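Side-chain contacts in Glucose/sorbosone dehydrogenases (Escherichia coli K12, PDB 2G8S), which is a beta-propeller protein of the glucose/sorbosone dehydrogenase family, modelled as a single chain with a bound calcium ion: residues A[33-36]-A[40-43]; A[71-76]-A[81-86]; A[157-160]-A[164-167]; A[180-183]-A[188-191]; A[269-274]-A[300-305]. All coordinates share one frame; numbering follows the deposited sequence. Where two conformers were deposited one is given.

Contact 1. Residues A[33-36]-A[40-43]; sequences LITL and ELRH
The beta hairpin of strands 32-36 and 40-45, the middle pair of a four-stranded blade in this beta-propeller, pairs Ile-34 with Arg-42 and Thr-35 with Leu-41. The strands run antiparallel. Ile-34 and Arg-42 form a hydrogen-bonded pair at its centre. Ile-34 N gives to Arg-42 O at 2.8 Å, and Arg-42 N returns to Ile-34 O at 3.0 Å with an angle of 169° at the hydrogen.

Ile-34, Leu-36, Glu-40 and Arg-42 share one face of the blade. In one of the two conformers modelled for Leu-36, its CD1 reaches the Arg-42 side chain obliquely, 3.8 Å from NE, so this contact is tentative. The guanidinium is fixed by Glu-40 on its own strand. Arg-42 NE and NH2 both reach Glu-40 OE1 at 2.9 Å in a side-on salt bridge. They come from the same face of the carboxylate, about 46° out of its plane. Arg-42 NH1 has a separate acceptor, Ser-51 O, toward the outermost strand.

The other face carries Leu-33, Thr-35, Leu-41 and His-43. Leu-41 has CG anti to its backbone N (chi1 -178°), which swings CD1 over strand 32-36. There it lies 3.8 Å from Thr-35 CG2 and 4.1 Å from Leu-33 CB. The hydroxyl of Thr-35 is bonded to Leu-69 O in the next blade. His-43 NE2 is bonded to His-30 O, so its ring is held at the far end of the hairpin. Its CB meets Leu-33 CD2 at 4.2 Å, where the two side chains cross at about a right angle.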
# COMPACT_ATOMS: atom_id res chain seq x y z
N LEU A 33 3.71 15.64 0.54
CA LEU A 33 2.73 15.45 1.60
C LEU A 33 3.06 14.13 2.28
O LEU A 33 3.53 13.18 1.64
CB LEU A 33 1.32 15.39 1.01
CG LEU A 33 0.80 16.61 0.24
CD1 LEU A 33 -0.58 16.31 -0.31
CD2 LEU A 33 0.77 17.87 1.10
N ILE A 34 2.82 14.07 3.59
CA ILE A 34 3.04 12.86 4.38
C ILE A 34 1.81 12.62 5.24
O ILE A 34 1.33 13.55 5.89
CB ILE A 34 4.28 12.99 5.30
CG1 ILE A 34 5.53 13.38 4.49
CG2 ILE A 34 4.52 11.70 6.08
CD1 ILE A 34 6.74 13.79 5.34
N THR A 35 1.31 11.39 5.24
CA THR A 35 0.25 11.03 6.18
C THR A 35 0.87 10.50 7.46
O THR A 35 1.84 9.74 7.42
CB THR A 35 -0.68 9.94 5.62
OG1 THR A 35 0.10 8.83 5.15
CG2 THR A 35 -1.54 10.49 4.51
N LEU A 36 0.33 10.95 8.59
CA LEU A 36 0.67 10.39 9.89
C LEU A 36 -0.56 9.64 10.36
O LEU A 36 -1.66 10.19 10.37
CB LEU A 36 1.03 11.50 10.88
CG LEU A 36 2.19 12.40 10.49
CD1 LEU A 36 2.31 13.48 11.55
CD2 LEU A 36 3.51 11.62 10.37
N GLU A 40 -3.15 13.00 10.89
CA GLU A 40 -2.65 14.27 10.36
C GLU A 40 -2.03 14.11 8.98
O GLU A 40 -1.27 13.16 8.74
CB GLU A 40 -1.59 14.85 11.28
CG GLU A 40 -2.15 15.30 12.63
CD GLU A 40 -1.09 15.75 13.60
OE1 GLU A 40 0.12 15.66 13.30
OE2 GLU A 40 -1.47 16.18 14.70
N LEU A 41 -2.36 15.05 8.10
CA LEU A 41 -1.70 15.21 6.79
C LEU A 41 -0.81 16.45 6.88
O LEU A 41 -1.27 17.52 7.26
CB LEU A 41 -2.73 15.37 5.67
CG LEU A 41 -2.23 15.51 4.22
CD1 LEU A 41 -1.52 14.24 3.74
CD2 LEU A 41 -3.35 15.86 3.27
N ARG A 42 0.47 16.30 6.56
CA ARG A 42 1.39 17.42 6.68
C ARG A 42 2.20 17.58 5.41
O ARG A 42 2.32 16.65 4.61
CB ARG A 42 2.31 17.25 7.90
CG ARG A 42 1.58 17.47 9.24
CD ARG A 42 2.52 17.25 10.40
NE ARG A 42 1.88 17.29 11.72
CZ ARG A 42 2.14 18.19 12.67
NH1 ARG A 42 3.03 19.17 12.44
NH2 ARG A 42 1.54 18.12 13.84
N HIS A 43 2.72 18.78 5.21
CA HIS A 43 3.58 19.10 4.07
C HIS A 43 5.01 19.25 4.55
O HIS A 43 5.27 19.93 5.57
CB HIS A 43 3.09 20.41 3.43
CG HIS A 43 4.03 20.98 2.41
ND1 HIS A 43 4.60 22.23 2.55
CD2 HIS A 43 4.48 20.49 1.23
CE1 HIS A 43 5.37 22.48 1.50
NE2 HIS A 43 5.32 21.44 0.69

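Contact 2. Residues A[71-76]-A[81-86]; sequences VVLAPD and RRIWLS. With EDO (1,2-ethanediol), chain K; EDO (1,2-ethanediol), chain J.
Val-71 and Leu-85 lie side by side on two adjacent antiparallel strands of a propeller blade, 68-73 and 82-90. Val-71 CB is 3.6 Å from Leu-85 CD2. Further along the same face, Leu-73 CD2 meets Ile-83 CG2 at 3.6 Å. On the other face Val-72 pairs with Trp-84. The backbone N of Trp-84 donates to Val-72 O at 2.8 Å.

Ala-74 continues the pairing just past the strand end, where its N donates to Arg-82 O. Its methyl touches both Trp-84 and Arg-82. CB lies at the edge of the Trp-84 indole, near the ring plane and 4.1 Å from NE1. It also meets Arg-82 CB at 3.7 Å.

The next shell positions these groups. Trp-84 is met edge-to-face by Phe-137 of the following blade. With CG anti to the backbone N (chi1 -180°), Arg-82 lays CB and CG beside the Ala-74 methyl before the chain bends at chi3. Its guanidinium makes a cation-pi contact with Tyr-102, and NH1 binds Gln-172 OE1. Arg-81, just after the short helix 77-80, turns the other way and is bonded to Leu-105 O and Ser-106 O.

Two 1,2-ethanediol molecules, probably from the crystallisation liquor, sit at this end. One gives O1 to Asp-76 OD1 at 2.7 Å. The other lies at the edge of the Arg-81 guanidinium, with its O2 2.9 Å from Arg-81 NH1 and its O1 2.8 Å from Arg-81 NH2.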
# COMPACT_ATOMS: atom_id res chain seq x y z
N VAL A 71 -1.87 8.56 0.77
CA VAL A 71 -2.12 9.83 0.10
C VAL A 71 -1.53 9.71 -1.29
O VAL A 71 -0.36 9.36 -1.44
CB VAL A 71 -1.51 11.03 0.87
CG1 VAL A 71 -0.01 10.85 1.14
CG2 VAL A 71 -1.74 12.32 0.09
N VAL A 72 -2.36 9.96 -2.31
CA VAL A 72 -1.92 9.82 -3.70
C VAL A 72 -2.50 10.97 -4.53
O VAL A 72 -3.67 11.29 -4.41
CB VAL A 72 -2.36 8.45 -4.31
CG1 VAL A 72 -1.90 8.31 -5.77
CG2 VAL A 72 -1.85 7.28 -3.47
N LEU A 73 -1.68 11.58 -5.39
CA LEU A 73 -2.18 12.63 -6.27
C LEU A 73 -2.95 12.01 -7.42
O LEU A 73 -2.57 10.95 -7.93
CB LEU A 73 -1.03 13.47 -6.82
CG LEU A 73 0.03 14.03 -5.88
CD1 LEU A 73 0.84 15.06 -6.65
CD2 LEU A 73 -0.55 14.66 -4.64
N ALA A 74 -4.05 12.65 -7.84
CA ALA A 74 -4.76 12.20 -9.04
C ALA A 74 -3.84 12.34 -10.26
O ALA A 74 -2.94 13.19 -10.26
CB ALA A 74 -6.03 13.02 -9.24
N PRO A 75 -4.04 11.50 -11.28
CA PRO A 75 -3.18 11.63 -12.47
C PRO A 75 -3.23 13.02 -13.11
O PRO A 75 -2.22 13.47 -13.65
CB PRO A 75 -3.73 10.57 -13.43
CG PRO A 75 -4.37 9.55 -12.51
CD PRO A 75 -4.97 10.36 -11.40
N ASP A 76 -4.38 13.68 -13.04
CA ASP A 76 -4.54 15.03 -13.62
C ASP A 76 -4.31 16.16 -12.61
O ASP A 76 -4.82 17.28 -12.80
CB ASP A 76 -5.89 15.18 -14.34
CG ASP A 76 -7.07 15.24 -13.37
OD1 ASP A 76 -6.90 14.93 -12.17
OD2 ASP A 76 -8.19 15.59 -13.82
N ARG A 81 -5.67 19.51 -9.18
CA ARG A 81 -5.12 19.52 -7.82
C ARG A 81 -5.80 18.52 -6.88
O ARG A 81 -5.76 18.68 -5.66
CB ARG A 81 -5.12 20.94 -7.22
CG ARG A 81 -4.21 21.89 -8.00
CD ARG A 81 -3.98 23.20 -7.27
NE ARG A 81 -3.24 23.03 -6.02
CZ ARG A 81 -1.92 22.89 -5.92
NH1 ARG A 81 -1.15 22.87 -7.01
NH2 ARG A 81 -1.37 22.76 -4.72
N ARG A 82 -6.38 17.47 -7.47
CA ARG A 82 -7.08 16.47 -6.70
C ARG A 82 -6.12 15.52 -6.00
O ARG A 82 -5.17 15.02 -6.61
CB ARG A 82 -8.05 15.70 -7.60
CG ARG A 82 -8.84 14.63 -6.88
CD ARG A 82 -9.73 13.91 -7.85
NE ARG A 82 -10.84 14.76 -8.30
CZ ARG A 82 -11.77 14.37 -9.16
NH1 ARG A 82 -11.72 13.15 -9.70
NH2 ARG A 82 -12.75 15.21 -9.51
N ILE A 83 -6.35 15.31 -4.71
CA ILE A 83 -5.60 14.31 -3.95
C ILE A 83 -6.56 13.31 -3.33
O ILE A 83 -7.67 13.67 -2.93
CB ILE A 83 -4.64 14.93 -2.90
CG1 ILE A 83 -5.38 15.52 -1.71
CG2 ILE A 83 -3.70 15.94 -3.55
CD1 ILE A 83 -4.48 15.69 -0.47
N TRP A 84 -6.14 12.05 -3.33
CA TRP A 84 -6.92 10.95 -2.78
C TRP A 84 -6.33 10.49 -1.46
O TRP A 84 -5.11 10.45 -1.29
CB TRP A 84 -6.93 9.77 -3.76
CG TRP A 84 -7.77 9.98 -4.99
CD1 TRP A 84 -7.51 10.83 -6.04
CD2 TRP A 84 -9.00 9.33 -5.30
NE1 TRP A 84 -8.52 10.75 -6.98
CE2 TRP A 84 -9.45 9.83 -6.55
CE3 TRP A 84 -9.78 8.36 -4.64
CZ2 TRP A 84 -10.64 9.38 -7.16
CZ3 TRP A 84 -10.96 7.93 -5.23
CH2 TRP A 84 -11.38 8.43 -6.48
N LEU A 85 -7.21 10.14 -0.51
CA LEU A 85 -6.77 9.60 0.78
C LEU A 85 -7.54 8.32 1.09
O LEU A 85 -8.71 8.18 0.72
CB LEU A 85 -7.03 10.59 1.92
CG LEU A 85 -6.37 11.98 1.85
CD1 LEU A 85 -6.93 12.93 2.91
CD2 LEU A 85 -4.86 11.85 2.00
N SER A 86 -6.87 7.39 1.77
CA SER A 86 -7.57 6.26 2.35
C SER A 86 -7.38 6.26 3.86
O SER A 86 -6.41 6.81 4.38
CB SER A 86 -7.08 4.94 1.75
OG SER A 86 -5.72 4.68 2.09
C1 EDO K . -9.06 12.40 -12.91
O1 EDO K . -8.58 12.92 -11.67
C2 EDO K . -8.02 11.49 -13.57
O2 EDO K . -6.72 12.09 -13.57
C1 EDO J . 2.10 22.05 -5.52
O1 EDO J . 1.35 23.20 -5.12
C2 EDO J . 2.67 22.27 -6.91
O2 EDO J . 1.61 22.50 -7.85

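Contact 3. Residues A[157-160]-A[164-167]; sequences QDLD and GKLV
Lys-165 points its ammonium group into the chain bend that leads into propeller strand 165-170, where it meets the backbone of Asp-158. NZ gives a hydrogen bond to Asp-158 O at 2.8 Å. It approaches the carbonyl from above its plane, 47° out. The lysine chain is bent at chi2 (-53°) and again at chi4 (-72°), and the second bend turns NZ back into the loop.

The Asp-158 carboxylate is directed elsewhere. OD1 stays 6.7 Å from Lys-165 NZ, and OD2 forms a salt bridge with Lys-161. The ammonium instead meets main-chain oxygens. Gln-163 O and Lys-161 O also accept from NZ, and Ala-156 O does so weakly. Such a cluster of carbonyls probably favours the charged form of this buried lysine and ties the loop together from within.

Gln-157 turns its side chain away from Lys-165, to another loop. Its OE1 accepts from Asn-232 ND2 and its NE2 binds Trp-235 O, with the calcium ion about 8 Å from the nearest side-chain atom. Leu-159 also starts away from Lys-165, but the tip folds back. Its CD2 lies 4.3 Å from Lys-165 CE.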
# COMPACT_ATOMS: atom_id res chain seq x y z
N GLN A 157 -12.47 -15.06 0.36
CA GLN A 157 -13.02 -15.86 -0.74
C GLN A 157 -14.45 -15.47 -1.14
O GLN A 157 -14.94 -15.90 -2.19
CB GLN A 157 -12.99 -17.34 -0.37
CG GLN A 157 -11.59 -17.92 -0.26
CD GLN A 157 -10.90 -17.96 -1.60
OE1 GLN A 157 -11.41 -18.53 -2.56
NE2 GLN A 157 -9.72 -17.33 -1.68
N ASP A 158 -15.11 -14.67 -0.30
CA ASP A 158 -16.52 -14.35 -0.50
C ASP A 158 -16.68 -13.16 -1.43
O ASP A 158 -16.27 -12.05 -1.08
CB ASP A 158 -17.18 -14.01 0.84
CG ASP A 158 -17.27 -15.20 1.79
OD1 ASP A 158 -17.12 -16.36 1.34
OD2 ASP A 158 -17.51 -14.96 3.00
N LEU A 159 -17.29 -13.38 -2.59
CA LEU A 159 -17.43 -12.30 -3.58
C LEU A 159 -18.47 -11.25 -3.22
O LEU A 159 -18.51 -10.18 -3.85
CB LEU A 159 -17.67 -12.85 -4.99
CG LEU A 159 -16.53 -13.70 -5.59
CD1 LEU A 159 -16.91 -14.20 -6.96
CD2 LEU A 159 -15.22 -12.93 -5.67
N ASP A 160 -19.30 -11.53 -2.21
CA ASP A 160 -20.27 -10.55 -1.70
C ASP A 160 -19.69 -9.59 -0.66
O ASP A 160 -20.38 -8.69 -0.17
CB ASP A 160 -21.51 -11.26 -1.13
CG ASP A 160 -21.21 -12.12 0.09
OD1 ASP A 160 -20.17 -12.82 0.12
OD2 ASP A 160 -22.04 -12.15 1.03
N GLY A 164 -10.33 -8.68 1.76
CA GLY A 164 -9.34 -9.49 1.03
C GLY A 164 -9.50 -9.42 -0.48
O GLY A 164 -9.39 -10.43 -1.18
N LYS A 165 -9.75 -8.20 -0.96
CA LYS A 165 -10.04 -7.94 -2.37
C LYS A 165 -9.09 -6.89 -2.88
O LYS A 165 -8.72 -5.96 -2.14
CB LYS A 165 -11.47 -7.41 -2.56
CG LYS A 165 -12.59 -8.34 -2.11
CD LYS A 165 -12.49 -9.74 -2.71
CE LYS A 165 -13.70 -10.61 -2.34
NZ LYS A 165 -13.68 -11.02 -0.91
N LEU A 166 -8.71 -7.02 -4.14
CA LEU A 166 -8.20 -5.89 -4.89
C LEU A 166 -9.37 -5.31 -5.67
O LEU A 166 -9.99 -6.01 -6.46
CB LEU A 166 -7.10 -6.33 -5.86
CG LEU A 166 -6.59 -5.29 -6.88
CD1 LEU A 166 -5.89 -4.12 -6.18
CD2 LEU A 166 -5.67 -5.96 -7.89
N VAL A 167 -9.65 -4.03 -5.44
CA VAL A 167 -10.76 -3.34 -6.11
C VAL A 167 -10.23 -2.52 -7.28
O VAL A 167 -9.13 -1.98 -7.21
CB VAL A 167 -11.53 -2.44 -5.10
CG1 VAL A 167 -12.25 -1.29 -5.80
CG2 VAL A 167 -12.50 -3.29 -4.26

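Contact 4. Residues A[180-183]-A[188-191]; sequences PFIK and RAEI
Phe-181 and Pro-180 pack on Ile-191, the last residue of a type I beta turn (Arg-188 to Ile-191) that leads into propeller strand 191-194. Both segments come from the chain between strands 165-170 and 191-194, with Ile-191 starting the latter.

The tight part gathers round Ile-191. Ile-191 O points at the CG-CD edge of the proline ring, 3.3 Å from Pro-180 CG. The same oxygen lies at the edge of the Phe-181 ring, near the ring plane. Phe-181 CE2 touches Ile-191 CG2 at 3.8 Å, the two side chains crossing at a slant. Pro-180 CB sits over one face of the phenyl ring, toward its rim.

One water bridges the backbones. It accepts from Phe-181 N at 2.8 Å and donates to Ala-189 O at 2.8 Å and to Ile-191 O at 2.7 Å. It thus joins the two segments where they make no direct hydrogen bond.

The contact is looser at Ile-182, at its rim, next to the exposed Lys-183. A single methyl, CD1, reaches Ala-189 CB at 3.8 Å, placed there by an off-rotamer chi2 of 103°. Nearby Ile-175 touches both side chains.

Behind the turn, Arg-188 and Glu-190 form a side-on salt bridge with one nitrogen for each oxygen. Arg-188 NE meets Glu-190 OE1 at 2.9 Å on the syn side, 24° out of the carboxylate plane. Arg-188 NH2 meets Glu-190 OE2 at 2.8 Å from above that plane.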
# COMPACT_ATOMS: atom_id res chain seq x y z
N PRO A 180 -14.93 -7.69 -13.72
CA PRO A 180 -15.19 -9.12 -13.99
C PRO A 180 -16.51 -9.66 -13.44
O PRO A 180 -17.08 -10.58 -14.03
CB PRO A 180 -14.01 -9.83 -13.31
CG PRO A 180 -13.48 -8.85 -12.32
CD PRO A 180 -13.73 -7.49 -12.88
N PHE A 181 -16.97 -9.09 -12.32
CA PHE A 181 -18.14 -9.64 -11.60
C PHE A 181 -19.39 -8.78 -11.67
O PHE A 181 -20.33 -8.96 -10.88
CB PHE A 181 -17.76 -9.96 -10.14
CG PHE A 181 -16.60 -10.89 -10.01
CD1 PHE A 181 -16.72 -12.22 -10.39
CD2 PHE A 181 -15.37 -10.44 -9.55
CE1 PHE A 181 -15.65 -13.10 -10.29
CE2 PHE A 181 -14.28 -11.32 -9.45
CZ PHE A 181 -14.42 -12.64 -9.82
N ILE A 182 -19.41 -7.86 -12.64
CA ILE A 182 -20.52 -6.91 -12.81
C ILE A 182 -21.86 -7.61 -13.09
O ILE A 182 -22.92 -7.08 -12.73
CB ILE A 182 -20.17 -5.86 -13.91
CG1 ILE A 182 -21.15 -4.67 -13.89
CG2 ILE A 182 -20.07 -6.49 -15.29
CD1 ILE A 182 -20.60 -3.42 -13.26
N LYS A 183 -21.80 -8.80 -13.70
CA LYS A 183 -23.00 -9.58 -14.05
C LYS A 183 -23.17 -10.80 -13.14
O LYS A 183 -24.08 -11.61 -13.35
CB LYS A 183 -22.97 -10.03 -15.52
CG LYS A 183 -23.10 -8.91 -16.55
CD LYS A 183 -24.31 -8.04 -16.27
CE LYS A 183 -24.42 -6.90 -17.27
NZ LYS A 183 -25.37 -5.87 -16.77
N ARG A 188 -19.83 -8.25 -5.43
CA ARG A 188 -19.56 -6.81 -5.47
C ARG A 188 -18.84 -6.46 -6.77
O ARG A 188 -17.75 -6.97 -7.05
CB ARG A 188 -18.73 -6.38 -4.26
CG ARG A 188 -19.45 -6.47 -2.91
CD ARG A 188 -20.60 -5.48 -2.81
NE ARG A 188 -20.22 -4.07 -3.00
CZ ARG A 188 -20.36 -3.11 -2.09
NH1 ARG A 188 -20.85 -3.38 -0.87
NH2 ARG A 188 -20.02 -1.87 -2.39
N ALA A 189 -19.45 -5.56 -7.55
CA ALA A 189 -18.96 -5.19 -8.86
C ALA A 189 -17.60 -4.49 -8.82
O ALA A 189 -16.91 -4.43 -9.84
CB ALA A 189 -19.98 -4.30 -9.59
N GLU A 190 -17.22 -3.98 -7.64
CA GLU A 190 -15.95 -3.27 -7.48
C GLU A 190 -14.73 -4.19 -7.55
O GLU A 190 -13.61 -3.73 -7.77
CB GLU A 190 -15.93 -2.52 -6.15
CG GLU A 190 -17.01 -1.45 -5.99
CD GLU A 190 -18.30 -1.95 -5.35
OE1 GLU A 190 -18.51 -3.17 -5.22
OE2 GLU A 190 -19.12 -1.08 -4.95
N ILE A 191 -14.96 -5.50 -7.38
CA ILE A 191 -13.86 -6.47 -7.25
C ILE A 191 -13.12 -6.73 -8.56
O ILE A 191 -13.73 -7.00 -9.60
CB ILE A 191 -14.37 -7.81 -6.64
CG1 ILE A 191 -14.89 -7.59 -5.21
CG2 ILE A 191 -13.26 -8.89 -6.67
CD1 ILE A 191 -15.73 -8.73 -4.68
O HOH W 1 -16.20 -7.02 -10.67

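Contact 5. Residues A[269-274]-A[300-305]; sequences DSPAVS and DVIVMS
Asp-222 OD2 takes the backbone N-H of Val-273 and, weakly, that of Ala-272. It fixes the entry into strand 273-279 of a propeller blade, where Pro-271 and Val-273 meet Ile-302. The second oxygen of the same carboxylate, OD1, binds Ser-270 OG.

The contact itself is wholly apolar and converges on one methyl group. Ile-302 lies two strands away, on 300-307, with strand 290-295 between. Its CG1 is anti to the carbonyl carbon (chi1 -45°), and the chain runs on extended through chi2 to carry CD1 back across the blade. CD1 meets the CB-CG edge of the proline ring, 3.8 Å from Pro-271 CG and 3.9 Å from Pro-271 CB. The two side chains cross at about a right angle. Val-273 closes in obliquely, with CG1 4.1 Å from Ile-302 CD1. Trp-267, from the neighbouring sheet, touches both Val-273 and Ile-302 and helps to bury the group.

Polar bonds from Asp-222 thus set the backbone of 269-274, while the side chains meet by apolar packing. Three buried side chains come together at one methyl, which implies that the contact rests on shape and the exclusion of water.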
# COMPACT_ATOMS: atom_id res chain seq x y z
N ASP A 269 9.91 -17.05 5.88
CA ASP A 269 10.23 -16.22 7.03
C ASP A 269 9.84 -14.79 6.68
O ASP A 269 10.53 -14.12 5.91
CB ASP A 269 11.73 -16.29 7.34
CG ASP A 269 12.13 -17.59 7.99
OD1 ASP A 269 11.51 -17.96 9.01
OD2 ASP A 269 13.08 -18.24 7.51
N SER A 270 8.71 -14.35 7.22
CA SER A 270 8.11 -13.07 6.81
C SER A 270 8.94 -11.83 7.19
O SER A 270 9.22 -11.64 8.37
CB SER A 270 6.72 -12.92 7.41
OG SER A 270 5.80 -13.81 6.79
N PRO A 271 9.29 -10.99 6.21
CA PRO A 271 9.85 -9.68 6.54
C PRO A 271 8.80 -8.70 7.09
O PRO A 271 9.18 -7.68 7.67
CB PRO A 271 10.34 -9.16 5.18
CG PRO A 271 10.36 -10.34 4.26
CD PRO A 271 9.25 -11.22 4.75
N ALA A 272 7.52 -9.04 6.90
CA ALA A 272 6.38 -8.12 7.05
C ALA A 272 6.55 -6.97 6.05
O ALA A 272 6.77 -5.80 6.41
CB ALA A 272 6.21 -7.62 8.50
N VAL A 273 6.46 -7.36 4.78
CA VAL A 273 6.71 -6.48 3.66
C VAL A 273 5.76 -5.28 3.67
O VAL A 273 4.60 -5.39 4.08
CB VAL A 273 6.59 -7.23 2.30
CG1 VAL A 273 7.72 -8.25 2.16
CG2 VAL A 273 5.22 -7.92 2.15
N SER A 274 6.27 -4.13 3.23
CA SER A 274 5.49 -2.90 3.28
C SER A 274 5.56 -2.14 1.94
O SER A 274 5.49 -2.75 0.88
CB SER A 274 5.91 -2.05 4.48
OG SER A 274 7.28 -1.71 4.38
N ASP A 300 14.28 -3.21 7.75
CA ASP A 300 15.19 -2.84 6.67
C ASP A 300 14.44 -2.78 5.34
O ASP A 300 13.21 -2.88 5.32
CB ASP A 300 16.44 -3.73 6.62
CG ASP A 300 16.15 -5.22 6.39
OD1 ASP A 300 15.06 -5.59 5.91
OD2 ASP A 300 17.08 -6.02 6.68
N VAL A 301 15.18 -2.58 4.26
CA VAL A 301 14.64 -2.57 2.90
C VAL A 301 15.22 -3.74 2.11
O VAL A 301 16.43 -3.99 2.12
CB VAL A 301 14.91 -1.22 2.19
CG1 VAL A 301 14.62 -1.30 0.68
CG2 VAL A 301 14.09 -0.11 2.86
N ILE A 302 14.33 -4.47 1.43
CA ILE A 302 14.73 -5.57 0.58
C ILE A 302 15.02 -5.04 -0.81
O ILE A 302 14.19 -4.33 -1.40
CB ILE A 302 13.62 -6.64 0.51
CG1 ILE A 302 13.06 -6.95 1.90
CG2 ILE A 302 14.17 -7.91 -0.14
CD1 ILE A 302 11.81 -7.82 1.84
N VAL A 303 16.19 -5.39 -1.35
CA VAL A 303 16.58 -4.99 -2.69
C VAL A 303 16.41 -6.20 -3.59
O VAL A 303 17.02 -7.25 -3.33
CB VAL A 303 18.04 -4.51 -2.75
CG1 VAL A 303 18.35 -3.97 -4.15
CG2 VAL A 303 18.28 -3.45 -1.71
N MSE A 304 15.59 -6.06 -4.63
CA MSE A 304 15.32 -7.19 -5.50
C MSE A 304 15.59 -6.87 -6.95
O MSE A 304 15.45 -5.72 -7.38
CB MSE A 304 13.87 -7.65 -5.34
CG MSE A 304 13.47 -7.83 -3.89
SE MSE A 304 11.78 -8.64 -3.67
CE MSE A 304 12.36 -10.51 -3.99
N SER A 305 16.01 -7.89 -7.70
CA SER A 305 16.24 -7.77 -9.14
C SER A 305 14.95 -8.14 -9.85
O SER A 305 14.39 -9.22 -9.60
CB SER A 305 17.35 -8.73 -9.58
OG SER A 305 18.62 -8.27 -9.17

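In the fold
From the N terminus, the five contacts follow in series, and none nests in or crosses another. Contact 1 closes a three-residue hairpin turn. Contact 2 closes the short helix 77-80. The two touch, as Thr-35 and Leu-41 pack on Val-71 and Leu-33 and Leu-41 on Ile-83, so adjacent blades are joined. Contact 3 closes the bend before strand 165-170, and contact 4 the loop before strand 191-194. These also touch: Leu-159 O probably accepts from Arg-188 N, and Lys-165 packs on Ile-191. Contact 5 spans the widest interval, across strand 290-295. Its centre lies about 32 Å from that of contact 4, on the opposite side of the chain's centre.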